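PDB 4KRI: phospholethanolamine N-methyltransferase 2 from Haemonchus contortus, which probably transfers a methyl group from S-adenosylmethionine to phosphomonomethylethanolamine on the nematode route to phosphocholine. Local coordinates for residues L227-G232 / V293-C298; L253-L258 / Y275-A280; K321-M326 / F426-K431. All coordinates share one frame; numbering follows the deposited sequence.

Following the chain from the N terminus, the methyltransferase sheet first appears here at 227-232, which runs out of strand 225-229 and pairs with 293-298, closing the loop of contact 1. Contact 2 (253-258 with 275-280) is nested inside that loop and joins the helix 255-268 to the strand after it. The two contacts touch, as Ile229 meets Ala280 and Val231 meets Leu258, and both line the S-adenosylhomocysteine site. Contact 3 comes later, in series: 321-326 lies beside strand 290-296, with Val293 O hydrogen-bonded to Leu323 N, and 426-431 returns from near the C terminus to pair antiparallel with 321-326. Contacts 2 and 3 do not touch.

Contact 1. Residues L227-G232 / V293-C298; sequences LDIGVG and VFSRDC. With SAH (S-adenosyl-L-homocysteine), chain D.
Ile229 CD1 meets Val293 CG1 at 3.8 Å, the two branched side chains packing on the face of the strand pair that Ile312 of helix 305-315 also touches. The second branch of Ile229, CG2, is anti to the backbone N (CG1 lies beside it, chi1 -70°) and reaches Cys298 SG. Beta-branched and thiol groups suit this buried spot. Beneath them strands 227-229 and 293-296 run parallel, joined by Phe294 N to Leu227 O (2.8 Å) and Ile229 N to Phe294 O (2.9 Å), both close to straight.

On the other face Asp228 and Phe294 lie side by side and point the same way. Asp228 OD2 sits in the plane of the phenyl ring at its edge, 3.7 Å from CD2, and so faces the slightly positive ring hydrogens rather than the pi cloud; carboxylate and ring planes are 88° apart. Beyond the pairing the strands part, and a water accepts from Arg296 N while lying within hydrogen-bonding distance of Asp228 OD1 and Ile229 O.

At the polar edge Gly230, with positive phi and Cys298 SG close to its CA, has no room for a side chain, consistent with the start of the glycine-rich, Rossmann-type turn of class I methyltransferases. Arg296 NE pairs with Asp297 OD2 at 3.0 Å, while its NH2 bonds to Pro204 O.

The S-adenosylhomocysteine amino group donates to Gly230 O (2.8 Å) and to Arg296 O (3.1 Å), one carbonyl from each segment. Two such acceptors would suit a protonated amine, and they tie ligand recognition to the strand ends.

Contact 2. Residues L253-L258 / Y275-A280; sequences LSTNML and YAVCDA. With SAH (S-adenosyl-L-homocysteine), chain D.
Leu258 drives CD2 into the strand: the methyl lies 3.4 Å from Ala276 C, 3.7 Å from Tyr275 CB and 3.6 Å from Val277 CG2, making this the tight half of the contact. Val277 serves two neighbours because its branches diverge. CG1, anti to the backbone N (chi1 -173°), rests on Thr255 CG2 at 3.8 Å and near Leu253 O, while CG2 faces Leu258. Compact apolar branches suit a helix start laid over a strand, and no hydrogen bond crosses between the segments.

The other end is looser, for Leu253 meets polar atoms there instead of apolar side chains: CD1 lies 3.9 Å from Asp279 N, and CD2 4.0 Å from OD2 of the partly exposed Asp279. OD1 of that aspartate accepts from the adenine N6 of S-adenosylhomocysteine. Ala280 N gives a nearly straight bond (177°) to adenine N1, 3.1 Å away, so donor and acceptor read the purine edge together.

Ser254 is the N-cap of the helix, its OG accepting from Met257 N and also bonded to Asp181. The contact belongs to a beta-alpha-beta unit, strand 247-252, helix 255-268 and strand 273-277, with helix 176-184 touching Leu253 and helix 114-124 packing on Thr255 and Val277.

Contact 3. Residues K321-M326 / F426-K431; sequences KVLITM and FFAAVK
Phe427 lies side by side with Ile324, both pointing the same way, and Ile324 CD1 reaches the edge of the ring, 3.9 Å from CD2. Val322 CG1 meets the same ring at CE2, 3.9 Å away, and also packs on Ala429 CB; Met326 CE comes up to Phe427 CB. The small Ala429 pairs with Val322 on the same face, and the flat ring of Phe427 spans Ile324 and Val322. On the opposite face Phe426 CE1 stands 3.6 Å from Leu323 CG, with both methyls of the leucine close by. Lys321 takes part with its hydrocarbon: the chain bends at its third torsion (chi3 -88°), and CE rests on Val430 CG1 at 3.6 Å.

The backbones hold this register with two pairs of hydrogen bonds. Val322 and Ala429 exchange one pair, and Ile324 and Phe427 the other, the shortest being Ile324 N to Phe427 O at 2.8 Å. Each pair encloses a ring characteristic of antiparallel strands.

Strand 422-430 is inserted between strand 320-329 and strand 367-371 and runs antiparallel to both, as the last strand does in class I methyltransferases. Strand 290-296 flanks strand 320-329 on its other side.

Further out, Ile355 of helix 352-362 touches both Met326 and Phe427, and the ring of Phe309 meets that of Phe427 with planes about 15° apart. On the other face Ile213 of helix 206-215 lies against Leu323 and Thr325, and Arg216 makes a cation-pi contact with Phe426. The ammonium of Lys321 bonds to Phe217 O, while the hydroxyl of Thr325 bonds to OD1 of Asp297, a residue of the phosphomonomethylethanolamine pocket.

Contact 1. Residues L227-G232 / V293-C298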
loop_
_atom_site.group_PDB
_atom_site.type_symbol
_atom_site.label_atom_id
_atom_site.label_comp_id
_atom_site.label_asym_id
_atom_site.label_seq_id
_atom_site.Cartn_x
_atom_site.Cartn_y
_atom_site.Cartn_z
ATOM N N LEU A 227 7.073 -6.148 -8.567
ATOM C CA LEU A 227 6.309 -5.163 -7.810
ATOM C C LEU A 227 4.846 -5.512 -7.941
ATOM O O LEU A 227 4.329 -5.612 -9.066
ATOM C CB LEU A 227 6.532 -3.753 -8.389
ATOM C CG LEU A 227 5.676 -2.654 -7.742
ATOM C CD1 LEU A 227 6.101 -2.430 -6.281
ATOM C CD2 LEU A 227 5.798 -1.357 -8.544
ATOM N N ASP A 228 4.160 -5.688 -6.810
ATOM C CA ASP A 228 2.714 -5.962 -6.849
ATOM C C ASP A 228 1.984 -4.719 -6.388
ATOM O O ASP A 228 2.135 -4.302 -5.249
ATOM C CB ASP A 228 2.379 -7.154 -5.930
ATOM C CG ASP A 228 0.913 -7.586 -6.017
ATOM O OD1 ASP A 228 0.010 -6.711 -6.040
ATOM O OD2 ASP A 228 0.647 -8.815 -6.062
ATOM N N ILE A 229 1.191 -4.127 -7.279
ATOM C CA ILE A 229 0.480 -2.903 -6.963
ATOM C C ILE A 229 -0.939 -3.252 -6.513
ATOM O O ILE A 229 -1.698 -3.863 -7.260
ATOM C CB ILE A 229 0.448 -1.948 -8.192
ATOM C CG1 ILE A 229 1.859 -1.405 -8.454
ATOM C CG2 ILE A 229 -0.543 -0.810 -7.960
ATOM C CD1 ILE A 229 2.000 -0.627 -9.775
ATOM N N GLY A 230 -1.293 -2.846 -5.295
ATOM C CA GLY A 230 -2.598 -3.156 -4.740
ATOM C C GLY A 230 -2.660 -4.584 -4.247
ATOM O O GLY A 230 -3.575 -5.331 -4.576
ATOM N N VAL A 231 -1.693 -4.934 -3.415
ATOM C CA VAL A 231 -1.447 -6.310 -3.010
ATOM C C VAL A 231 -2.497 -6.873 -2.034
ATOM O O VAL A 231 -2.558 -8.086 -1.811
ATOM C CB VAL A 231 -0.008 -6.418 -2.448
ATOM C CG1 VAL A 231 0.086 -5.782 -1.068
ATOM C CG2 VAL A 231 0.465 -7.863 -2.438
ATOM N N GLY A 232 -3.338 -6.002 -1.473
ATOM C CA GLY A 232 -4.445 -6.447 -0.639
ATOM C C GLY A 232 -3.941 -7.161 0.608
ATOM O O GLY A 232 -3.020 -6.681 1.264
ATOM N N VAL A 293 5.929 -6.015 -13.138
ATOM C CA VAL A 293 4.981 -5.273 -12.337
ATOM C C VAL A 293 3.649 -5.961 -12.558
ATOM O O VAL A 293 3.226 -6.189 -13.695
ATOM C CB VAL A 293 4.900 -3.797 -12.775
ATOM C CG1 VAL A 293 3.720 -3.110 -12.096
ATOM C CG2 VAL A 293 6.197 -3.074 -12.417
ATOM N N PHE A 294 3.006 -6.328 -11.464
ATOM C CA PHE A 294 1.772 -7.094 -11.518
ATOM C C PHE A 294 0.716 -6.318 -10.766
ATOM O O PHE A 294 0.980 -5.819 -9.675
ATOM C CB PHE A 294 2.014 -8.433 -10.810
ATOM C CG PHE A 294 0.815 -9.351 -10.803
ATOM C CD1 PHE A 294 0.237 -9.773 -11.990
ATOM C CD2 PHE A 294 0.295 -9.824 -9.604
ATOM C CE1 PHE A 294 -0.855 -10.637 -11.984
ATOM C CE2 PHE A 294 -0.802 -10.688 -9.587
ATOM C CZ PHE A 294 -1.370 -11.104 -10.779
ATOM N N SER A 295 -0.492 -6.223 -11.310
ATOM C CA SER A 295 -1.559 -5.589 -10.551
ATOM C C SER A 295 -2.833 -6.346 -10.782
ATOM O O SER A 295 -3.313 -6.431 -11.904
ATOM C CB SER A 295 -1.732 -4.124 -10.934
ATOM O OG SER A 295 -2.739 -3.550 -10.112
ATOM N N ARG A 296 -3.381 -6.914 -9.716
ATOM C CA ARG A 296 -4.539 -7.788 -9.868
ATOM C C ARG A 296 -5.807 -7.158 -9.290
ATOM O O ARG A 296 -5.975 -7.097 -8.065
ATOM C CB ARG A 296 -4.211 -9.112 -9.175
ATOM C CG ARG A 296 -5.289 -10.146 -9.274
ATOM C CD ARG A 296 -5.346 -10.818 -10.635
ATOM N NE ARG A 296 -6.724 -11.256 -10.799
ATOM C CZ ARG A 296 -7.207 -12.357 -10.240
ATOM N NH1 ARG A 296 -6.392 -13.153 -9.555
ATOM N NH2 ARG A 296 -8.484 -12.672 -10.379
ATOM N N ASP A 297 -6.655 -6.647 -10.182
ATOM C CA ASP A 297 -7.970 -6.124 -9.839
ATOM C C ASP A 297 -7.899 -4.966 -8.848
ATOM O O ASP A 297 -8.694 -4.865 -7.911
ATOM C CB ASP A 297 -8.875 -7.276 -9.376
ATOM C CG ASP A 297 -9.009 -8.346 -10.446
ATOM O OD1 ASP A 297 -9.025 -7.983 -11.648
ATOM O OD2 ASP A 297 -9.057 -9.542 -10.110
ATOM N N CYS A 298 -6.947 -4.073 -9.116
ATOM C CA CYS A 298 -6.709 -2.886 -8.309
ATOM C C CYS A 298 -7.032 -1.602 -9.068
ATOM O O CYS A 298 -7.632 -0.680 -8.511
ATOM C CB CYS A 298 -5.235 -2.857 -7.873
ATOM S SG CYS A 298 -4.567 -1.224 -7.411
HETATM N N SAH D . -4.279 -7.849 -5.581
HETATM C CA SAH D . -4.985 -8.372 -4.383
HETATM C CB SAH D . -5.932 -7.257 -3.789
HETATM C CG SAH D . -7.137 -6.837 -4.623
HETATM S SD SAH D . -8.102 -5.510 -3.831
HETATM C C SAH D . -5.656 -9.658 -4.666
HETATM O O SAH D . -5.518 -10.200 -5.753
HETATM O OXT SAH D . -6.153 -10.281 -3.741
HETATM C "C5'" SAH D . -7.503 -3.935 -4.471
HETATM C "C4'" SAH D . -6.495 -3.304 -3.691
HETATM O "O4'" SAH D . -5.966 -2.179 -4.443
HETATM C "C3'" SAH D . -7.075 -2.714 -2.463
HETATM O "O3'" SAH D . -6.446 -3.298 -1.344
HETATM C "C2'" SAH D . -6.777 -1.283 -2.529
HETATM O "O2'" SAH D . -6.457 -0.732 -1.273
HETATM C "C1'" SAH D . -5.626 -1.234 -3.480
HETATM N N9 SAH D . -5.407 0.132 -4.071
HETATM C C8 SAH D . -6.315 0.895 -4.722
HETATM N N7 SAH D . -5.700 2.002 -5.149
HETATM C C5 SAH D . -4.400 1.940 -4.791
HETATM C C6 SAH D . -3.314 2.806 -4.972
HETATM N N6 SAH D . -3.453 4.009 -5.628
HETATM N N1 SAH D . -2.116 2.428 -4.473
HETATM C C2 SAH D . -1.960 1.266 -3.830
HETATM N N3 SAH D . -2.982 0.411 -3.648
HETATM C C4 SAH D . -4.208 0.729 -4.103
HETATM O O HOH W 1 -2.290 -6.467 -7.106
#

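Contact 2. Residues L253-L258 / Y275-A280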
loop_
_atom_site.group_PDB
_atom_site.type_symbol
_atom_site.label_atom_id
_atom_site.label_comp_id
_atom_site.label_asym_id
_atom_site.label_seq_id
_atom_site.Cartn_x
_atom_site.Cartn_y
_atom_site.Cartn_z
ATOM N N LEU A 253 -2.539 0.946 -0.532
ATOM C CA LEU A 253 -2.840 2.199 0.134
ATOM C C LEU A 253 -3.613 1.939 1.417
ATOM O O LEU A 253 -3.579 2.747 2.348
ATOM C CB LEU A 253 -3.639 3.111 -0.808
ATOM C CG LEU A 253 -3.878 4.536 -0.298
ATOM C CD1 LEU A 253 -2.598 5.153 0.250
ATOM C CD2 LEU A 253 -4.428 5.396 -1.409
ATOM N N SER A 254 -4.300 0.802 1.477
ATOM C CA SER A 254 -5.125 0.507 2.643
ATOM C C SER A 254 -4.341 -0.122 3.788
ATOM O O SER A 254 -3.784 -1.208 3.632
ATOM C CB SER A 254 -6.276 -0.416 2.246
ATOM O OG SER A 254 -6.919 -0.936 3.405
ATOM N N THR A 255 -4.305 0.545 4.946
ATOM C CA THR A 255 -3.666 -0.030 6.123
ATOM C C THR A 255 -4.451 -1.216 6.664
ATOM O O THR A 255 -3.861 -2.126 7.244
ATOM C CB THR A 255 -3.468 0.989 7.258
ATOM O OG1 THR A 255 -4.642 1.797 7.384
ATOM C CG2 THR A 255 -2.254 1.866 6.973
ATOM N N ASN A 256 -5.771 -1.206 6.503
ATOM C CA ASN A 256 -6.574 -2.373 6.870
ATOM C C ASN A 256 -6.136 -3.636 6.122
ATOM O O ASN A 256 -5.991 -4.702 6.725
ATOM C CB ASN A 256 -8.063 -2.137 6.626
ATOM C CG ASN A 256 -8.696 -1.255 7.670
ATOM O OD1 ASN A 256 -8.142 -1.052 8.746
ATOM N ND2 ASN A 256 -9.892 -0.745 7.365
ATOM N N MET A 257 -5.921 -3.499 4.816
ATOM C CA MET A 257 -5.459 -4.599 3.979
ATOM C C MET A 257 -4.061 -5.043 4.375
ATOM O O MET A 257 -3.805 -6.230 4.609
ATOM C CB MET A 257 -5.421 -4.164 2.504
ATOM C CG MET A 257 -6.761 -4.035 1.854
ATOM S SD MET A 257 -7.473 -5.668 1.606
ATOM C CE MET A 257 -8.588 -5.350 0.271
ATOM N N LEU A 258 -3.139 -4.090 4.447
ATOM C CA LEU A 258 -1.751 -4.460 4.649
ATOM C C LEU A 258 -1.495 -4.967 6.067
ATOM O O LEU A 258 -0.596 -5.778 6.284
ATOM C CB LEU A 258 -0.817 -3.301 4.288
ATOM C CG LEU A 258 0.466 -3.823 3.638
ATOM C CD1 LEU A 258 0.149 -4.389 2.270
ATOM C CD2 LEU A 258 1.542 -2.755 3.549
ATOM N N TYR A 275 6.480 -5.603 2.149
ATOM C CA TYR A 275 5.284 -4.792 1.917
ATOM C C TYR A 275 5.512 -3.324 2.285
ATOM O O TYR A 275 6.362 -3.016 3.122
ATOM C CB TYR A 275 4.131 -5.325 2.770
ATOM C CG TYR A 275 3.637 -6.712 2.415
ATOM C CD1 TYR A 275 3.151 -6.994 1.148
ATOM C CD2 TYR A 275 3.626 -7.726 3.362
ATOM C CE1 TYR A 275 2.668 -8.260 0.823
ATOM C CE2 TYR A 275 3.144 -9.001 3.046
ATOM C CZ TYR A 275 2.686 -9.259 1.782
ATOM O OH TYR A 275 2.197 -10.521 1.493
ATOM N N ALA A 276 4.752 -2.415 1.664
ATOM C CA ALA A 276 4.788 -0.994 2.042
ATOM C C ALA A 276 3.391 -0.408 1.901
ATOM O O ALA A 276 2.662 -0.783 0.984
ATOM C CB ALA A 276 5.772 -0.204 1.164
ATOM N N VAL A 277 2.996 0.465 2.828
ATOM C CA VAL A 277 1.758 1.217 2.654
ATOM C C VAL A 277 2.114 2.480 1.873
ATOM O O VAL A 277 2.933 3.278 2.327
ATOM C CB VAL A 277 1.169 1.654 4.007
ATOM C CG1 VAL A 277 -0.203 2.291 3.812
ATOM C CG2 VAL A 277 1.069 0.473 4.951
ATOM N N CYS A 278 1.518 2.654 0.699
ATOM C CA CYS A 278 1.727 3.880 -0.084
ATOM C C CYS A 278 0.773 3.905 -1.242
ATOM O O CYS A 278 0.140 2.903 -1.551
ATOM C CB CYS A 278 3.162 3.980 -0.605
ATOM S SG CYS A 278 3.673 2.607 -1.709
ATOM N N ASP A 279 0.658 5.072 -1.861
ATOM C CA ASP A 279 -0.177 5.254 -3.040
ATOM C C ASP A 279 0.741 5.033 -4.239
ATOM O O ASP A 279 1.714 5.758 -4.428
ATOM C CB ASP A 279 -0.753 6.674 -3.044
ATOM C CG ASP A 279 -1.708 6.921 -4.198
ATOM O OD1 ASP A 279 -1.576 6.261 -5.251
ATOM O OD2 ASP A 279 -2.591 7.796 -4.055
ATOM N N ALA A 280 0.444 4.009 -5.032
ATOM C CA ALA A 280 1.335 3.603 -6.119
ATOM C C ALA A 280 1.466 4.671 -7.212
ATOM O O ALA A 280 2.388 4.626 -8.026
ATOM C CB ALA A 280 0.874 2.272 -6.711
HETATM N N SAH D . -4.279 -7.849 -5.581
HETATM C CA SAH D . -4.985 -8.372 -4.383
HETATM C CB SAH D . -5.932 -7.257 -3.789
HETATM C CG SAH D . -7.137 -6.837 -4.623
HETATM S SD SAH D . -8.102 -5.510 -3.831
HETATM C C SAH D . -5.656 -9.658 -4.666
HETATM O O SAH D . -5.518 -10.200 -5.753
HETATM O OXT SAH D . -6.153 -10.281 -3.741
HETATM C "C5'" SAH D . -7.503 -3.935 -4.471
HETATM C "C4'" SAH D . -6.495 -3.304 -3.691
HETATM O "O4'" SAH D . -5.966 -2.179 -4.443
HETATM C "C3'" SAH D . -7.075 -2.714 -2.463
HETATM O "O3'" SAH D . -6.446 -3.298 -1.344
HETATM C "C2'" SAH D . -6.777 -1.283 -2.529
HETATM O "O2'" SAH D . -6.457 -0.732 -1.273
HETATM C "C1'" SAH D . -5.626 -1.234 -3.480
HETATM N N9 SAH D . -5.407 0.132 -4.071
HETATM C C8 SAH D . -6.315 0.895 -4.722
HETATM N N7 SAH D . -5.700 2.002 -5.149
HETATM C C5 SAH D . -4.400 1.940 -4.791
HETATM C C6 SAH D . -3.314 2.806 -4.972
HETATM N N6 SAH D . -3.453 4.009 -5.628
HETATM N N1 SAH D . -2.116 2.428 -4.473
HETATM C C2 SAH D . -1.960 1.266 -3.830
HETATM N N3 SAH D . -2.982 0.411 -3.648
HETATM C C4 SAH D . -4.208 0.729 -4.103
#

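Contact 3. Residues K321-M326 / F426-K431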
loop_
_atom_site.group_PDB
_atom_site.type_symbol
_atom_site.label_atom_id
_atom_site.label_comp_id
_atom_site.label_asym_id
_atom_site.label_seq_id
_atom_site.Cartn_x
_atom_site.Cartn_y
_atom_site.Cartn_z
ATOM N N LYS A 321 8.314 -6.624 -17.841
ATOM C CA LYS A 321 6.935 -6.849 -18.272
ATOM C C LYS A 321 5.924 -6.417 -17.225
ATOM O O LYS A 321 6.113 -6.654 -16.034
ATOM C CB LYS A 321 6.722 -8.328 -18.616
ATOM C CG LYS A 321 5.293 -8.637 -19.060
ATOM C CD LYS A 321 5.157 -10.049 -19.643
ATOM C CE LYS A 321 5.446 -10.068 -21.132
ATOM N NZ LYS A 321 5.389 -11.441 -21.710
ATOM N N VAL A 322 4.855 -5.771 -17.691
ATOM C CA VAL A 322 3.737 -5.389 -16.837
ATOM C C VAL A 322 2.544 -6.262 -17.200
ATOM O O VAL A 322 2.343 -6.572 -18.362
ATOM C CB VAL A 322 3.404 -3.886 -16.973
ATOM C CG1 VAL A 322 3.142 -3.510 -18.429
ATOM C CG2 VAL A 322 2.199 -3.506 -16.095
ATOM N N LEU A 323 1.796 -6.707 -16.190
ATOM C CA LEU A 323 0.578 -7.477 -16.402
ATOM C C LEU A 323 -0.448 -7.005 -15.391
ATOM O O LEU A 323 -0.177 -6.958 -14.195
ATOM C CB LEU A 323 0.850 -8.976 -16.256
ATOM C CG LEU A 323 -0.247 -9.928 -16.732
ATOM C CD1 LEU A 323 0.348 -11.259 -17.162
ATOM C CD2 LEU A 323 -1.274 -10.141 -15.637
ATOM N N ILE A 324 -1.625 -6.628 -15.883
ATOM C CA ILE A 324 -2.681 -6.086 -15.031
ATOM C C ILE A 324 -4.014 -6.743 -15.399
ATOM O O ILE A 324 -4.308 -6.942 -16.583
ATOM C CB ILE A 324 -2.815 -4.550 -15.244
ATOM C CG1 ILE A 324 -1.489 -3.837 -14.940
ATOM C CG2 ILE A 324 -3.939 -3.957 -14.392
ATOM C CD1 ILE A 324 -1.477 -2.356 -15.324
ATOM N N THR A 325 -4.810 -7.098 -14.394
ATOM C CA THR A 325 -6.222 -7.392 -14.622
ATOM C C THR A 325 -7.025 -6.337 -13.884
ATOM O O THR A 325 -6.585 -5.834 -12.867
ATOM C CB THR A 325 -6.648 -8.816 -14.172
ATOM O OG1 THR A 325 -6.664 -8.888 -12.738
ATOM C CG2 THR A 325 -5.702 -9.878 -14.738
ATOM N N MET A 326 -8.202 -5.984 -14.406
ATOM C CA MET A 326 -8.964 -4.907 -13.783
ATOM C C MET A 326 -10.436 -5.029 -14.125
ATOM O O MET A 326 -10.782 -5.603 -15.154
ATOM C CB MET A 326 -8.438 -3.551 -14.276
ATOM C CG MET A 326 -8.665 -3.344 -15.765
ATOM S SD MET A 326 -7.699 -2.049 -16.597
ATOM C CE MET A 326 -6.702 -3.075 -17.686
ATOM N N PHE A 426 -7.853 -7.796 -19.246
ATOM C CA PHE A 426 -6.457 -8.199 -19.106
ATOM C C PHE A 426 -5.589 -7.286 -19.976
ATOM O O PHE A 426 -5.949 -6.968 -21.113
ATOM C CB PHE A 426 -6.316 -9.649 -19.582
ATOM C CG PHE A 426 -4.889 -10.139 -19.680
ATOM C CD1 PHE A 426 -4.313 -10.815 -18.622
ATOM C CD2 PHE A 426 -4.147 -9.959 -20.842
ATOM C CE1 PHE A 426 -3.007 -11.276 -18.702
ATOM C CE2 PHE A 426 -2.846 -10.413 -20.936
ATOM C CZ PHE A 426 -2.272 -11.074 -19.862
ATOM N N PHE A 427 -4.457 -6.852 -19.442
ATOM C CA PHE A 427 -3.497 -6.055 -20.194
ATOM C C PHE A 427 -2.090 -6.533 -19.849
ATOM O O PHE A 427 -1.768 -6.739 -18.681
ATOM C CB PHE A 427 -3.652 -4.569 -19.850
ATOM C CG PHE A 427 -2.426 -3.746 -20.134
ATOM C CD1 PHE A 427 -2.064 -3.428 -21.441
ATOM C CD2 PHE A 427 -1.650 -3.268 -19.093
ATOM C CE1 PHE A 427 -0.923 -2.669 -21.695
ATOM C CE2 PHE A 427 -0.506 -2.514 -19.339
ATOM C CZ PHE A 427 -0.147 -2.210 -20.642
ATOM N N ALA A 428 -1.258 -6.739 -20.866
ATOM C CA ALA A 428 0.165 -6.996 -20.627
ATOM C C ALA A 428 0.987 -6.247 -21.663
ATOM O O ALA A 428 0.495 -5.973 -22.752
ATOM C CB ALA A 428 0.463 -8.486 -20.687
ATOM N N ALA A 429 2.229 -5.907 -21.325
ATOM C CA ALA A 429 3.117 -5.226 -22.262
ATOM C C ALA A 429 4.532 -5.247 -21.728
ATOM O O ALA A 429 4.771 -5.609 -20.565
ATOM C CB ALA A 429 2.663 -3.786 -22.496
ATOM N N VAL A 430 5.471 -4.867 -22.582
ATOM C CA VAL A 430 6.877 -4.871 -22.201
ATOM C C VAL A 430 7.532 -3.498 -22.408
ATOM O O VAL A 430 7.130 -2.725 -23.290
ATOM C CB VAL A 430 7.673 -6.012 -22.915
ATOM C CG1 VAL A 430 6.882 -7.300 -22.919
ATOM C CG2 VAL A 430 7.986 -5.647 -24.320
ATOM N N LYS A 431 8.521 -3.196 -21.574
ATOM C CA LYS A 431 9.311 -1.983 -21.728
ATOM C C LYS A 431 10.409 -2.292 -22.728
ATOM O O LYS A 431 11.066 -3.314 -22.612
ATOM C CB LYS A 431 9.933 -1.584 -20.388
ATOM C CG LYS A 431 10.820 -0.339 -20.460
ATOM C CD LYS A 431 11.149 0.160 -19.051
ATOM C CE LYS A 431 12.084 1.364 -19.077
ATOM N NZ LYS A 431 12.264 1.851 -17.667
#